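Side-chain contacts in triacylglycerol lipase (Rhizopus niveus, PDB 1LGY), which hydrolyses the ester bonds of triacylglycerols and their partial glycerides with strong 1,3-positional specificity, releasing fatty acids: residues A12-Q15 with E16-Y20; N36-C40 with V41-K45; T132-P135 with T136-V139. All blocks are in the same frame, centred on the assembly; numbering follows the deposited sequence.

Overall arrangement
The three contacts are local and follow one another along an alpha/beta-hydrolase chain. Interaction 1 lies within helix 11-26, interaction 2 joins the loop after that helix to helix 41-46, and interaction 3 is the turn that carries helix 110-133 into strand 138-144. Their centres are well separated: about 18 Å between interactions 1 and 2, 23 Å between 1 and 3, and 22 Å between 2 and 3. Interactions 1 and 2 do not touch, yet Thr26 of helix 11-26 packs on Cys40 and Cys43. All three lie away from the catalytic Ser145, Asp204 and His257, although the strand entered through interaction 3 runs up to the nucleophile Ser145.

Interaction 1 (A12-Q15 with E16-Y20); sequences AQIQ and EFTKY
Thr18 OG1 reaches back one helical turn to Ile14 O, a hydrogen bond modelled at 2.5 Å, a length probably too short to be taken literally. With chi1 at -55°, OG1 sits beside its own backbone N and faces the preceding turn, while CG2 is anti to that N. Ile14 O also receives a weak bond from Thr18 N, so the hydroxyl and the amide of one residue converge on a single carbonyl oxygen. The packed side of this turn continues at Phe17. Its N-H points almost straight at Gln13 O, 3.0 Å away with an angle of 170° at the hydrogen, and the near side of the ring comes obliquely up to the same oxygen, CD2 of Phe17 lying 3.0 Å from Gln13 O. Farther out, CE2 of Phe17 meets Gln13 CB at 4.1 Å. Phe17 and Thr18 both press on Phe261, whereas Ile14 packs on Ala9. The solvent side is looser: Ala12, Gln15 and Glu16 are exposed and meet the next turn chiefly through the backbone, with Glu16 N bonded to Ala12 O at 3.2 Å. Lys19 NZ is hydrogen-bonded to Tyr77 OH and Gln73 OE1, and the backbone N-H of Lys19 to Gln15 O. The i-to-i+4 bonding is that of an alpha-helix; buried Phe17 against Gln197 and Thr199 of strand 196-201, with Gln15 and Glu16 exposed, marks it as an amphipathic helix packed on a beta-sheet.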
ATOM      1  N   ALA A  12       4.714   1.523  20.038  1.00 25.86           N
ATOM      2  CA  ALA A  12       5.469   2.378  19.135  1.00 24.38           C
ATOM      3  C   ALA A  12       5.274   2.062  17.666  1.00 25.35           C
ATOM      4  O   ALA A  12       5.227   3.003  16.856  1.00 28.61           O
ATOM      5  CB  ALA A  12       6.930   2.242  19.463  1.00 24.41           C
ATOM      6  N   GLN A  13       5.143   0.733  17.420  1.00 24.05           N
ATOM      7  CA  GLN A  13       4.838   0.132  16.129  1.00 23.48           C
ATOM      8  C   GLN A  13       3.362   0.238  15.857  1.00 24.22           C
ATOM      9  O   GLN A  13       2.958   0.353  14.707  1.00 25.90           O
ATOM     10  CB  GLN A  13       5.114  -1.351  16.034  1.00 21.89           C
ATOM     11  CG  GLN A  13       6.560  -1.698  16.123  1.00 20.07           C
ATOM     12  CD  GLN A  13       6.860  -3.184  16.306  1.00 24.25           C
ATOM     13  OE1 GLN A  13       7.783  -3.720  15.694  1.00 24.50           O
ATOM     14  NE2 GLN A  13       6.158  -3.912  17.166  1.00 22.70           N
ATOM     15  N   ILE A  14       2.505   0.180  16.864  1.00 21.93           N
ATOM     16  CA  ILE A  14       1.081   0.337  16.599  1.00 20.84           C
ATOM     17  C   ILE A  14       0.752   1.766  16.223  1.00 20.65           C
ATOM     18  O   ILE A  14      -0.166   2.048  15.463  1.00 19.85           O
ATOM     19  CB  ILE A  14       0.304  -0.063  17.815  1.00 21.46           C
ATOM     20  CG1 ILE A  14       0.781  -1.440  18.254  1.00 25.15           C
ATOM     21  CG2 ILE A  14      -1.179  -0.110  17.494  1.00 23.00           C
ATOM     22  CD1 ILE A  14       0.119  -1.971  19.535  1.00 24.07           C
ATOM     23  N   GLN A  15       1.566   2.669  16.721  1.00 19.22           N
ATOM     24  CA  GLN A  15       1.449   4.062  16.413  1.00 19.47           C
ATOM     25  C   GLN A  15       1.925   4.326  15.027  1.00 19.39           C
ATOM     26  O   GLN A  15       1.321   5.123  14.315  1.00 18.60           O
ATOM     27  CB  GLN A  15       2.280   4.890  17.356  1.00 25.68           C
ATOM     28  CG  GLN A  15       1.421   5.278  18.542  1.00 35.03           C
ATOM     29  CD  GLN A  15       2.158   5.225  19.870  1.00 39.26           C
ATOM     30  OE1 GLN A  15       2.967   6.094  20.201  1.00 39.12           O
ATOM     31  NE2 GLN A  15       1.862   4.189  20.662  1.00 42.16           N
ATOM     32  N   GLU A  16       3.004   3.646  14.648  1.00 18.60           N
ATOM     33  CA  GLU A  16       3.553   3.848  13.324  1.00 18.38           C
ATOM     34  C   GLU A  16       2.601   3.309  12.286  1.00 17.02           C
ATOM     35  O   GLU A  16       2.341   3.985  11.309  1.00 18.20           O
ATOM     36  CB  GLU A  16       4.859   3.131  13.138  1.00 21.16           C
ATOM     37  CG  GLU A  16       5.882   4.039  12.454  1.00 29.29           C
ATOM     38  CD  GLU A  16       6.885   3.335  11.514  1.00 32.82           C
ATOM     39  OE1 GLU A  16       7.184   2.132  11.680  1.00 28.28           O
ATOM     40  OE2 GLU A  16       7.369   4.031  10.597  1.00 36.15           O
ATOM     41  N   PHE A  17       2.085   2.101  12.486  1.00 17.26           N
ATOM     42  CA  PHE A  17       1.151   1.466  11.570  1.00 17.45           C
ATOM     43  C   PHE A  17      -0.159   2.254  11.541  1.00 20.23           C
ATOM     44  O   PHE A  17      -0.923   2.133  10.571  1.00 20.31           O
ATOM     45  CB  PHE A  17       0.862   0.045  12.033  1.00 14.54           C
ATOM     46  CG  PHE A  17       1.998  -0.998  12.058  1.00 11.76           C
ATOM     47  CD1 PHE A  17       2.996  -1.052  11.080  1.00 15.57           C
ATOM     48  CD2 PHE A  17       1.980  -1.977  13.032  1.00  9.83           C
ATOM     49  CE1 PHE A  17       3.939  -2.078  11.084  1.00 15.07           C
ATOM     50  CE2 PHE A  17       2.915  -2.999  13.043  1.00 10.02           C
ATOM     51  CZ  PHE A  17       3.896  -3.058  12.070  1.00 15.63           C
ATOM     52  N   THR A  18      -0.470   3.064  12.587  1.00 18.14           N
ATOM     53  CA  THR A  18      -1.730   3.766  12.536  1.00 16.99           C
ATOM     54  C   THR A  18      -1.549   5.018  11.714  1.00 18.66           C
ATOM     55  O   THR A  18      -2.454   5.369  10.963  1.00 17.07           O
ATOM     56  CB  THR A  18      -2.253   4.174  13.891  1.00 18.93           C
ATOM     57  OG1 THR A  18      -2.321   2.999  14.672  1.00 21.97           O
ATOM     58  CG2 THR A  18      -3.683   4.747  13.824  1.00 15.68           C
ATOM     59  N   LYS A  19      -0.359   5.645  11.782  1.00 18.67           N
ATOM     60  CA  LYS A  19      -0.053   6.878  11.076  1.00 15.09           C
ATOM     61  C   LYS A  19      -0.226   6.661   9.609  1.00 16.32           C
ATOM     62  O   LYS A  19      -0.774   7.521   8.934  1.00 21.53           O
ATOM     63  CB  LYS A  19       1.391   7.334  11.344  1.00 15.14           C
ATOM     64  CG  LYS A  19       1.880   8.486  10.506  1.00 10.13           C
ATOM     65  CD  LYS A  19       3.062   9.014  11.255  1.00 17.37           C
ATOM     66  CE  LYS A  19       3.509  10.355  10.685  1.00 19.42           C
ATOM     67  NZ  LYS A  19       4.634  10.167   9.789  1.00 23.50           N
ATOM     68  N   TYR A  20       0.186   5.484   9.138  1.00 17.64           N
ATOM     69  CA  TYR A  20       0.090   5.202   7.736  1.00 15.10           C
ATOM     70  C   TYR A  20      -1.248   4.718   7.263  1.00 16.41           C
ATOM     71  O   TYR A  20      -1.566   4.927   6.093  1.00 20.45           O
ATOM     72  CB  TYR A  20       1.161   4.227   7.392  1.00 15.50           C
ATOM     73  CG  TYR A  20       2.494   4.914   7.582  1.00 10.33           C
ATOM     74  CD1 TYR A  20       2.775   6.090   6.901  1.00 14.61           C
ATOM     75  CD2 TYR A  20       3.413   4.397   8.464  1.00 15.59           C
ATOM     76  CE1 TYR A  20       3.968   6.765   7.102  1.00 10.81           C
ATOM     77  CE2 TYR A  20       4.610   5.058   8.667  1.00 12.02           C
ATOM     78  CZ  TYR A  20       4.870   6.237   7.986  1.00 15.40           C
ATOM     79  OH  TYR A  20       6.055   6.911   8.215  1.00 22.91           O
TER

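Interaction 2 (N36-C40 with V41-K45); sequences NKWDC and VQCQK
A CxxC disulfide, Cys40 to Cys43, at the start of helix 41-46, with the Trp38 indole over Cys43, defines this contact. Cys40, at the N-cap position, and Cys43, in the first turn, are joined through SG atoms 2.0 Å apart, with a disulfide torsion of 88°. Cys40 SG lies between its backbone N and carbonyl carbon (chi1 87°), a placement that turns it in toward the helix, where Cys43 SG meets it.

The Trp38 ring lies over the Cys43 half of the bridge. Cys43 SG stands over the face of its six-membered ring, 3.4 Å from the centroid and 17° off the normal, a sulfur-aromatic contact. Beside the sulfur, Cys43 CB makes a CH-pi contact with the same ring, 3.7 Å from its centroid. Trp38 NE1 is hydrogen-bonded to Val47 O beyond the helix, which holds the pyrrole nitrogen of the indole. On the backbone, Gln44 N donates to Cys40 O at 3.2 Å. Thr26 and Val32 pack against both cysteines, whereas Val41 and Gln44 remain exposed. The arrangement is that of a short-range disulfide fastening a helix N-terminus to its preceding loop, with a tryptophan face laid over the sulfur.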
ATOM      1  N   ASN A  36      -7.200  18.639  -4.788  1.00 21.58           N
ATOM      2  CA  ASN A  36      -5.924  19.267  -4.548  1.00 17.40           C
ATOM      3  C   ASN A  36      -5.811  20.148  -3.308  1.00 20.24           C
ATOM      4  O   ASN A  36      -5.150  21.185  -3.278  1.00 20.99           O
ATOM      5  CB  ASN A  36      -5.525  20.036  -5.781  1.00 17.33           C
ATOM      6  CG  ASN A  36      -4.411  19.326  -6.558  1.00 21.67           C
ATOM      7  OD1 ASN A  36      -3.216  19.426  -6.237  1.00 17.15           O
ATOM      8  ND2 ASN A  36      -4.776  18.609  -7.625  1.00 22.60           N
ATOM      9  N   LYS A  37      -6.352  19.637  -2.193  1.00 20.32           N
ATOM     10  CA  LYS A  37      -6.288  20.306  -0.899  1.00 19.21           C
ATOM     11  C   LYS A  37      -5.978  19.355   0.253  1.00 19.95           C
ATOM     12  O   LYS A  37      -6.431  18.220   0.329  1.00 22.20           O
ATOM     13  CB  LYS A  37      -7.601  20.989  -0.592  1.00 20.18           C
ATOM     14  CG  LYS A  37      -7.853  22.206  -1.423  1.00 22.46           C
ATOM     15  CD  LYS A  37      -9.240  22.759  -1.213  1.00 22.66           C
ATOM     16  CE  LYS A  37     -10.056  22.227  -2.352  1.00 21.61           C
ATOM     17  NZ  LYS A  37     -11.421  22.683  -2.194  1.00 34.06           N
ATOM     18  N   TRP A  38      -5.236  19.865   1.223  1.00 19.41           N
ATOM     19  CA  TRP A  38      -4.824  19.075   2.343  1.00 17.84           C
ATOM     20  C   TRP A  38      -5.575  19.653   3.510  1.00 21.63           C
ATOM     21  O   TRP A  38      -4.986  20.189   4.459  1.00 24.63           O
ATOM     22  CB  TRP A  38      -3.318  19.217   2.477  1.00 15.16           C
ATOM     23  CG  TRP A  38      -2.692  18.121   3.291  1.00 12.57           C
ATOM     24  CD1 TRP A  38      -1.952  18.382   4.411  1.00  9.86           C
ATOM     25  CD2 TRP A  38      -2.809  16.783   3.016  1.00 14.78           C
ATOM     26  NE1 TRP A  38      -1.613  17.200   4.860  1.00  7.40           N
ATOM     27  CE2 TRP A  38      -2.096  16.227   4.069  1.00 10.17           C
ATOM     28  CE3 TRP A  38      -3.398  15.959   2.057  1.00 15.84           C
ATOM     29  CZ2 TRP A  38      -1.986  14.853   4.168  1.00 11.28           C
ATOM     30  CZ3 TRP A  38      -3.276  14.570   2.172  1.00 17.34           C
ATOM     31  CH2 TRP A  38      -2.568  14.014   3.235  1.00 11.87           C
ATOM     32  N   ASP A  39      -6.896  19.581   3.463  1.00 20.81           N
ATOM     33  CA  ASP A  39      -7.605  20.094   4.611  1.00 24.29           C
ATOM     34  C   ASP A  39      -8.666  19.139   5.133  1.00 23.16           C
ATOM     35  O   ASP A  39      -9.808  19.462   5.480  1.00 28.52           O
ATOM     36  CB  ASP A  39      -8.202  21.465   4.240  1.00 23.52           C
ATOM     37  CG  ASP A  39      -9.275  21.527   3.175  1.00 30.38           C
ATOM     38  OD1 ASP A  39      -9.759  20.487   2.709  1.00 33.07           O
ATOM     39  OD2 ASP A  39      -9.629  22.657   2.817  1.00 36.50           O
ATOM     40  N   CYS A  40      -8.255  17.901   5.181  1.00 19.85           N
ATOM     41  CA  CYS A  40      -9.187  16.899   5.591  1.00 14.78           C
ATOM     42  C   CYS A  40      -8.850  16.543   7.032  1.00 12.95           C
ATOM     43  O   CYS A  40      -7.824  17.008   7.541  1.00 11.10           O
ATOM     44  CB  CYS A  40      -9.008  15.833   4.506  1.00 14.49           C
ATOM     45  SG  CYS A  40      -7.714  14.610   4.757  1.00 18.74           S
ATOM     46  N   VAL A  41      -9.644  15.741   7.752  1.00 10.03           N
ATOM     47  CA  VAL A  41      -9.400  15.564   9.168  1.00 10.00           C
ATOM     48  C   VAL A  41      -8.183  14.700   9.278  1.00 12.59           C
ATOM     49  O   VAL A  41      -7.214  15.183   9.833  1.00 20.71           O
ATOM     50  CB  VAL A  41     -10.603  14.906   9.865  1.00 15.16           C
ATOM     51  CG1 VAL A  41     -10.255  14.702  11.341  1.00 17.84           C
ATOM     52  CG2 VAL A  41     -11.836  15.788   9.790  1.00  5.42           C
ATOM     53  N   GLN A  42      -8.114  13.492   8.729  1.00 16.68           N
ATOM     54  CA  GLN A  42      -6.897  12.693   8.724  1.00 17.44           C
ATOM     55  C   GLN A  42      -5.671  13.412   8.204  1.00 17.65           C
ATOM     56  O   GLN A  42      -4.584  13.202   8.720  1.00 19.31           O
ATOM     57  CB  GLN A  42      -7.092  11.443   7.888  1.00 17.28           C
ATOM     58  CG  GLN A  42      -8.081  10.468   8.484  1.00 19.47           C
ATOM     59  CD  GLN A  42      -7.805  10.206   9.967  1.00 20.03           C
ATOM     60  OE1 GLN A  42      -6.669  10.014  10.402  1.00 21.24           O
ATOM     61  NE2 GLN A  42      -8.831  10.217  10.807  1.00 12.36           N
ATOM     62  N   CYS A  43      -5.885  14.315   7.236  1.00 18.77           N
ATOM     63  CA  CYS A  43      -4.820  15.055   6.565  1.00 17.94           C
ATOM     64  C   CYS A  43      -3.891  15.822   7.468  1.00 19.00           C
ATOM     65  O   CYS A  43      -2.657  15.726   7.463  1.00 19.03           O
ATOM     66  CB  CYS A  43      -5.406  16.062   5.577  1.00 10.71           C
ATOM     67  SG  CYS A  43      -5.928  15.228   4.074  1.00 17.68           S
ATOM     68  N   GLN A  44      -4.684  16.550   8.242  1.00 17.63           N
ATOM     69  CA  GLN A  44      -4.210  17.595   9.087  1.00 20.93           C
ATOM     70  C   GLN A  44      -3.730  17.034  10.402  1.00 21.02           C
ATOM     71  O   GLN A  44      -2.872  17.636  11.054  1.00 23.13           O
ATOM     72  CB  GLN A  44      -5.391  18.558   9.152  1.00 24.35           C
ATOM     73  CG  GLN A  44      -5.156  19.988   9.585  1.00 32.66           C
ATOM     74  CD  GLN A  44      -4.095  20.754   8.789  1.00 40.22           C
ATOM     75  OE1 GLN A  44      -3.160  21.331   9.378  1.00 43.54           O
ATOM     76  NE2 GLN A  44      -4.216  20.812   7.448  1.00 40.66           N
ATOM     77  N   LYS A  45      -4.232  15.818  10.690  1.00 21.12           N
ATOM     78  CA  LYS A  45      -3.933  15.050  11.877  1.00 18.59           C
ATOM     79  C   LYS A  45      -2.624  14.319  11.766  1.00 20.37           C
ATOM     80  O   LYS A  45      -1.992  14.095  12.802  1.00 22.53           O
ATOM     81  CB  LYS A  45      -4.990  13.986  12.162  1.00 19.74           C
ATOM     82  CG  LYS A  45      -4.783  13.269  13.497  1.00 20.80           C
ATOM     83  CD  LYS A  45      -5.562  11.963  13.742  1.00 23.22           C
ATOM     84  CE  LYS A  45      -5.135  11.522  15.167  1.00 20.93           C
ATOM     85  NZ  LYS A  45      -5.646  10.211  15.514  1.00 12.99           N
TER

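Interaction 3 (T132-P135 with T136-V139); sequences TAHP and TYKV
A type I beta turn from His134 to Tyr137 reverses the chain after helix 110-133 and leads into strand 138-144, closed by a weak hydrogen bond from Tyr137 N to His134 O at 3.3 Å. This is a helix-to-strand connection of the alpha/beta-hydrolase fold, and Pro135 and Thr136 form its exposed corner. His134 is the first residue to leave helical geometry.

The reversal sets His134 and Tyr137 alongside each other, both extending in one direction. Their rings form an offset stack, with centroids 4.6 Å apart and planes inclined at 23°. The imidazole is displaced toward the hydroxyl end of the phenol, where His134 CD2 approaches Tyr137 CZ at 3.6 Å. Nearer the backbone it is the histidine methylene that occupies the phenol face: His134 CB stands 3.7 Å from the Tyr137 centroid, only 11° off the normal, in a CH-pi contact. Both residues have CG beside the backbone N (chi1 -59° for His134) and, with the turn bringing their CB atoms together, the two rings run out in company.

The pair leans on the neighbouring hairpin of the sheet. Both side chains touch Arg69 of strand 63-70, while Tyr137 also packs on Lys74. Asp71 is shared as well, lying against His134 and accepting a hydrogen bond at OD1 from the phenol. That anchored Tyr137 OH lies 3.7 Å from His134 CD2, at the outer end of the stack.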
ATOM      1  N   THR A 132      15.453  15.749  -6.180  1.00  9.51           N
ATOM      2  CA  THR A 132      16.496  16.684  -6.646  1.00 14.42           C
ATOM      3  C   THR A 132      16.276  18.020  -5.902  1.00 18.49           C
ATOM      4  O   THR A 132      17.205  18.752  -5.548  1.00 19.44           O
ATOM      5  CB  THR A 132      16.413  16.904  -8.207  1.00 12.87           C
ATOM      6  OG1 THR A 132      16.721  15.670  -8.876  1.00  8.53           O
ATOM      7  CG2 THR A 132      17.389  17.972  -8.681  1.00 12.52           C
ATOM      8  N   ALA A 133      15.029  18.370  -5.609  1.00 19.18           N
ATOM      9  CA  ALA A 133      14.773  19.555  -4.813  1.00 19.68           C
ATOM     10  C   ALA A 133      15.154  19.288  -3.361  1.00 19.83           C
ATOM     11  O   ALA A 133      15.724  20.140  -2.681  1.00 21.70           O
ATOM     12  CB  ALA A 133      13.292  19.920  -4.882  1.00 16.82           C
ATOM     13  N   HIS A 134      14.939  18.055  -2.909  1.00 22.15           N
ATOM     14  CA  HIS A 134      15.093  17.697  -1.510  1.00 19.76           C
ATOM     15  C   HIS A 134      15.750  16.360  -1.253  1.00 18.24           C
ATOM     16  O   HIS A 134      15.078  15.387  -0.916  1.00 18.89           O
ATOM     17  CB  HIS A 134      13.774  17.645  -0.847  1.00 19.21           C
ATOM     18  CG  HIS A 134      13.037  18.930  -0.912  1.00 23.06           C
ATOM     19  ND1 HIS A 134      12.093  19.224  -1.784  1.00 23.91           N
ATOM     20  CD2 HIS A 134      13.228  19.964  -0.042  1.00 26.07           C
ATOM     21  CE1 HIS A 134      11.687  20.424  -1.474  1.00 26.41           C
ATOM     22  NE2 HIS A 134      12.368  20.858  -0.432  1.00 29.66           N
ATOM     23  N   PRO A 135      17.081  16.308  -1.335  1.00 17.31           N
ATOM     24  CA  PRO A 135      17.896  15.111  -1.450  1.00 15.06           C
ATOM     25  C   PRO A 135      18.099  14.279  -0.207  1.00 16.84           C
ATOM     26  O   PRO A 135      18.601  13.154  -0.294  1.00 15.94           O
ATOM     27  CB  PRO A 135      19.185  15.611  -1.974  1.00 17.46           C
ATOM     28  CG  PRO A 135      18.979  17.055  -2.311  1.00 14.74           C
ATOM     29  CD  PRO A 135      17.945  17.464  -1.292  1.00 19.18           C
ATOM     30  N   THR A 136      17.745  14.904   0.923  1.00 13.34           N
ATOM     31  CA  THR A 136      17.873  14.331   2.255  1.00 15.01           C
ATOM     32  C   THR A 136      16.583  13.685   2.766  1.00 12.21           C
ATOM     33  O   THR A 136      16.545  13.056   3.815  1.00 15.42           O
ATOM     34  CB  THR A 136      18.301  15.430   3.253  1.00 17.57           C
ATOM     35  OG1 THR A 136      17.190  16.331   3.430  1.00 21.32           O
ATOM     36  CG2 THR A 136      19.548  16.174   2.750  1.00 16.77           C
ATOM     37  N   TYR A 137      15.486  13.920   2.057  1.00 14.20           N
ATOM     38  CA  TYR A 137      14.180  13.387   2.396  1.00  9.80           C
ATOM     39  C   TYR A 137      13.984  11.959   1.930  1.00  9.67           C
ATOM     40  O   TYR A 137      14.597  11.504   0.958  1.00 10.06           O
ATOM     41  CB  TYR A 137      13.140  14.243   1.764  1.00  9.13           C
ATOM     42  CG  TYR A 137      12.972  15.668   2.257  1.00  7.67           C
ATOM     43  CD1 TYR A 137      13.970  16.352   2.950  1.00  8.08           C
ATOM     44  CD2 TYR A 137      11.761  16.310   1.950  1.00 12.75           C
ATOM     45  CE1 TYR A 137      13.766  17.666   3.332  1.00  5.71           C
ATOM     46  CE2 TYR A 137      11.547  17.628   2.333  1.00  9.31           C
ATOM     47  CZ  TYR A 137      12.551  18.295   3.031  1.00 13.57           C
ATOM     48  OH  TYR A 137      12.299  19.570   3.515  1.00 11.72           O
ATOM     49  N   LYS A 138      13.109  11.276   2.663  1.00  8.36           N
ATOM     50  CA  LYS A 138      12.754   9.901   2.390  1.00 11.35           C
ATOM     51  C   LYS A 138      11.383   9.803   1.714  1.00 10.97           C
ATOM     52  O   LYS A 138      10.515  10.645   1.906  1.00  8.88           O
ATOM     53  CB  LYS A 138      12.693   9.039   3.668  1.00 13.07           C
ATOM     54  CG  LYS A 138      13.056   9.708   5.000  1.00 25.18           C
ATOM     55  CD  LYS A 138      12.664   8.815   6.186  1.00 27.40           C
ATOM     56  CE  LYS A 138      13.669   7.644   6.251  1.00 32.07           C
ATOM     57  NZ  LYS A 138      15.036   8.037   6.609  1.00 28.46           N
ATOM     58  N   VAL A 139      11.158   8.721   0.965  1.00 10.46           N
ATOM     59  CA  VAL A 139       9.926   8.503   0.242  1.00 11.60           C
ATOM     60  C   VAL A 139       9.118   7.427   0.931  1.00 10.61           C
ATOM     61  O   VAL A 139       9.562   6.293   1.092  1.00  9.78           O
ATOM     62  CB  VAL A 139      10.227   8.072  -1.172  1.00 12.06           C
ATOM     63  CG1 VAL A 139       8.938   8.188  -1.981  1.00 15.05           C
ATOM     64  CG2 VAL A 139      11.308   8.926  -1.789  1.00 10.25           C
TER